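Local atomic coordinates of flavin-containing monooxygenase (Allium sativum, PDB entry 6WPU), a protein that probably catalyses the FAD-dependent S-oxygenation of S-allyl-L-cysteine in garlic. Residues A[318-329]-A[364-374]. Sequence-based numbering, arbitrary orientation.
With SO4 (sulfate ion), chain F.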
# COMPACT_ATOMS: atom_id res chain seq x y z
N PRO A 318 -12.46 7.23 13.76
CA PRO A 318 -12.83 8.00 12.56
C PRO A 318 -11.75 8.95 12.00
O PRO A 318 -11.00 9.57 12.77
CB PRO A 318 -14.06 8.80 13.02
CG PRO A 318 -13.96 8.84 14.51
CD PRO A 318 -13.36 7.52 14.89
N LEU A 319 -11.66 9.02 10.67
CA LEU A 319 -10.67 9.85 9.98
C LEU A 319 -11.39 10.72 8.96
O LEU A 319 -12.03 10.21 8.04
CB LEU A 319 -9.61 9.01 9.27
CG LEU A 319 -8.65 8.18 10.12
CD1 LEU A 319 -7.62 7.50 9.23
CD2 LEU A 319 -8.00 9.05 11.19
N TYR A 320 -11.27 12.03 9.14
CA TYR A 320 -11.86 12.97 8.20
C TYR A 320 -11.06 12.92 6.91
O TYR A 320 -9.83 13.09 6.94
CB TYR A 320 -11.87 14.37 8.81
CG TYR A 320 -12.33 15.45 7.88
CD1 TYR A 320 -13.62 15.42 7.31
CD2 TYR A 320 -11.48 16.49 7.54
CE1 TYR A 320 -14.04 16.42 6.45
CE2 TYR A 320 -11.88 17.49 6.67
CZ TYR A 320 -13.16 17.46 6.13
OH TYR A 320 -13.54 18.47 5.28
N LYS A 321 -11.74 12.64 5.79
CA LYS A 321 -11.10 12.50 4.48
C LYS A 321 -9.97 11.47 4.51
O LYS A 321 -8.99 11.58 3.77
CB LYS A 321 -10.57 13.85 3.97
CG LYS A 321 -11.63 14.96 3.90
CD LYS A 321 -12.84 14.49 3.08
CE LYS A 321 -13.79 15.64 2.80
NZ LYS A 321 -15.07 15.17 2.22
N HIS A 322 -10.10 10.46 5.38
CA HIS A 322 -9.13 9.37 5.54
C HIS A 322 -7.80 9.83 6.11
O HIS A 322 -6.80 9.10 6.04
CB HIS A 322 -8.87 8.61 4.21
CG HIS A 322 -10.11 8.22 3.46
ND1 HIS A 322 -10.85 7.10 3.77
CD2 HIS A 322 -10.71 8.78 2.38
CE1 HIS A 322 -11.87 7.00 2.93
NE2 HIS A 322 -11.81 8.00 2.08
N VAL A 323 -7.75 11.03 6.71
CA VAL A 323 -6.49 11.64 7.09
C VAL A 323 -6.48 12.07 8.56
O VAL A 323 -5.55 11.73 9.30
CB VAL A 323 -6.18 12.84 6.17
CG1 VAL A 323 -5.04 13.70 6.74
CG2 VAL A 323 -5.79 12.34 4.79
N PHE A 324 -7.49 12.84 8.98
CA PHE A 324 -7.49 13.58 10.24
C PHE A 324 -8.46 12.98 11.26
O PHE A 324 -9.67 12.99 11.02
CB PHE A 324 -7.89 15.04 10.00
CG PHE A 324 -6.81 15.90 9.41
CD1 PHE A 324 -5.67 16.21 10.14
CD2 PHE A 324 -6.97 16.45 8.15
CE1 PHE A 324 -4.68 17.04 9.60
CE2 PHE A 324 -5.99 17.28 7.61
CZ PHE A 324 -4.84 17.58 8.34
N PRO A 325 -7.99 12.50 12.41
CA PRO A 325 -8.92 12.20 13.51
C PRO A 325 -9.59 13.47 13.99
O PRO A 325 -8.90 14.40 14.45
CB PRO A 325 -8.01 11.61 14.60
CG PRO A 325 -6.72 11.24 13.89
CD PRO A 325 -6.59 12.22 12.74
N PRO A 326 -10.92 13.57 13.90
CA PRO A 326 -11.59 14.86 14.18
C PRO A 326 -11.23 15.44 15.54
O PRO A 326 -10.97 16.64 15.63
CB PRO A 326 -13.08 14.51 14.09
CG PRO A 326 -13.12 13.35 13.11
CD PRO A 326 -11.88 12.55 13.43
N LEU A 327 -11.17 14.62 16.59
CA LEU A 327 -10.88 15.15 17.92
C LEU A 327 -9.43 15.57 18.09
O LEU A 327 -9.14 16.35 18.99
CB LEU A 327 -11.25 14.12 18.98
CG LEU A 327 -12.76 13.95 19.14
CD1 LEU A 327 -13.09 12.95 20.24
CD2 LEU A 327 -13.40 15.31 19.39
N LEU A 328 -8.52 15.07 17.26
CA LEU A 328 -7.09 15.33 17.41
C LEU A 328 -6.51 16.11 16.24
O LEU A 328 -5.28 16.20 16.12
CB LEU A 328 -6.33 14.01 17.58
CG LEU A 328 -6.73 13.12 18.75
CD1 LEU A 328 -6.06 11.76 18.62
CD2 LEU A 328 -6.34 13.79 20.05
N ALA A 329 -7.34 16.65 15.37
CA ALA A 329 -6.88 17.34 14.17
C ALA A 329 -6.55 18.79 14.50
O ALA A 329 -7.27 19.42 15.29
CB ALA A 329 -7.94 17.30 13.07
N LEU A 364 -9.43 23.78 8.44
CA LEU A 364 -10.28 22.60 8.57
C LEU A 364 -11.65 23.01 9.08
O LEU A 364 -11.81 24.10 9.63
CB LEU A 364 -9.63 21.60 9.54
CG LEU A 364 -8.42 20.82 9.04
CD1 LEU A 364 -7.78 19.98 10.15
CD2 LEU A 364 -8.82 19.92 7.85
N PRO A 365 -12.69 22.18 8.89
CA PRO A 365 -13.98 22.48 9.54
C PRO A 365 -13.86 22.36 11.05
O PRO A 365 -12.80 21.96 11.56
CB PRO A 365 -14.93 21.41 8.97
CG PRO A 365 -14.21 20.80 7.82
CD PRO A 365 -12.75 20.92 8.12
N THR A 366 -14.93 22.66 11.79
CA THR A 366 -14.91 22.39 13.22
C THR A 366 -14.85 20.88 13.48
O THR A 366 -15.16 20.06 12.61
CB THR A 366 -16.15 22.97 13.91
OG1 THR A 366 -17.30 22.19 13.55
CG2 THR A 366 -16.38 24.42 13.50
N LYS A 367 -14.44 20.53 14.70
CA LYS A 367 -14.39 19.12 15.09
C LYS A 367 -15.74 18.45 14.88
O LYS A 367 -15.81 17.31 14.41
CB LYS A 367 -13.95 18.99 16.54
CG LYS A 367 -12.51 19.36 16.80
CD LYS A 367 -12.15 19.16 18.26
CE LYS A 367 -10.70 19.57 18.54
NZ LYS A 367 -10.56 21.05 18.60
N LYS A 368 -16.82 19.14 15.26
CA LYS A 368 -18.16 18.59 15.08
C LYS A 368 -18.47 18.38 13.61
O LYS A 368 -19.04 17.35 13.23
CB LYS A 368 -19.19 19.51 15.74
CG LYS A 368 -20.59 18.90 15.86
CD LYS A 368 -21.62 19.97 16.22
CE LYS A 368 -23.01 19.36 16.35
NZ LYS A 368 -23.00 17.94 15.89
N GLU A 369 -18.11 19.34 12.76
CA GLU A 369 -18.37 19.19 11.33
C GLU A 369 -17.55 18.06 10.74
O GLU A 369 -18.06 17.28 9.92
CB GLU A 369 -18.08 20.50 10.61
CG GLU A 369 -19.24 21.48 10.66
CD GLU A 369 -18.78 22.93 10.61
OE1 GLU A 369 -17.55 23.18 10.65
OE2 GLU A 369 -19.65 23.82 10.55
N MET A 370 -16.28 17.95 11.13
CA MET A 370 -15.49 16.82 10.66
C MET A 370 -16.10 15.50 11.11
O MET A 370 -16.19 14.55 10.33
CB MET A 370 -14.05 16.93 11.15
CG MET A 370 -13.25 18.00 10.42
SD MET A 370 -11.50 17.92 10.85
CE MET A 370 -11.49 18.83 12.41
N MET A 371 -16.54 15.44 12.37
CA MET A 371 -17.12 14.20 12.88
C MET A 371 -18.44 13.88 12.18
O MET A 371 -18.72 12.71 11.89
CB MET A 371 -17.30 14.29 14.39
CG MET A 371 -17.73 12.98 15.02
SD MET A 371 -16.54 11.63 14.75
CE MET A 371 -15.25 12.11 15.90
N GLU A 372 -19.24 14.90 11.87
CA GLU A 372 -20.47 14.68 11.11
C GLU A 372 -20.17 14.19 9.70
O GLU A 372 -20.91 13.36 9.16
CB GLU A 372 -21.30 15.97 11.05
CG GLU A 372 -21.90 16.36 12.37
CD GLU A 372 -22.57 17.72 12.35
OE1 GLU A 372 -22.34 18.51 11.40
OE2 GLU A 372 -23.34 18.01 13.30
N ASP A 373 -19.08 14.67 9.10
CA ASP A 373 -18.74 14.23 7.76
C ASP A 373 -18.38 12.74 7.74
O ASP A 373 -18.82 12.00 6.86
CB ASP A 373 -17.59 15.07 7.22
CG ASP A 373 -17.39 14.89 5.73
OD1 ASP A 373 -18.29 15.25 4.96
OD2 ASP A 373 -16.32 14.39 5.33
N VAL A 374 -17.60 12.29 8.73
CA VAL A 374 -17.26 10.87 8.80
C VAL A 374 -18.52 10.04 9.00
O VAL A 374 -18.69 8.99 8.38
CB VAL A 374 -16.24 10.62 9.92
CG1 VAL A 374 -15.94 9.13 10.00
CG2 VAL A 374 -14.97 11.41 9.66
S SO4 F . -13.81 23.38 17.18
O1 SO4 F . -14.66 22.22 17.43
O2 SO4 F . -13.22 23.30 15.85
O3 SO4 F . -14.63 24.59 17.26
O4 SO4 F . -12.74 23.41 18.19
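The start of helix 367-383, with L364 and P365 leading into it, packs against the loop 318-329, where a type II turn from L319 to H322 carries Y320 and K321 up to the helix. Y320 buries more area here than any other loop residue. Its chi1 of 174° turns the ring under M370, with the hydroxyl end against P365 CG and CD. M370 CG sits over one face, 3.8 Å from the ring centroid, and SD follows obliquely in a Met-aromatic contact; K321 CG covers the opposite face. At the ring edge, Y320 CE1 is 3.3 Å from D373 OD2, the carboxylate plane 72° from the ring's. K321 NZ forms a salt bridge with the same D373 OD2 at 3.4 Å, its hydrogen bond weak. Replacing the tyrosine with an alanine is likely to leave a gap between M370 CG and K321 CG and take the ring edge from beside D373. The bent M371 side chain lays CE against P326 CB (3.7 Å), while V374 CG1 meets P318 CB. L364 CD1 stands almost squarely over the F324 ring, 4.0 Å from its centroid. T366 and E369 form a capping box at the helix start. Helix 343-358 flanks the contact through W353, which touches Y320, F324 and L364; W404 of helix 398-409 meets K321 in a cation-pi contact, and strand 332-334 backs the loop at L319 and F324.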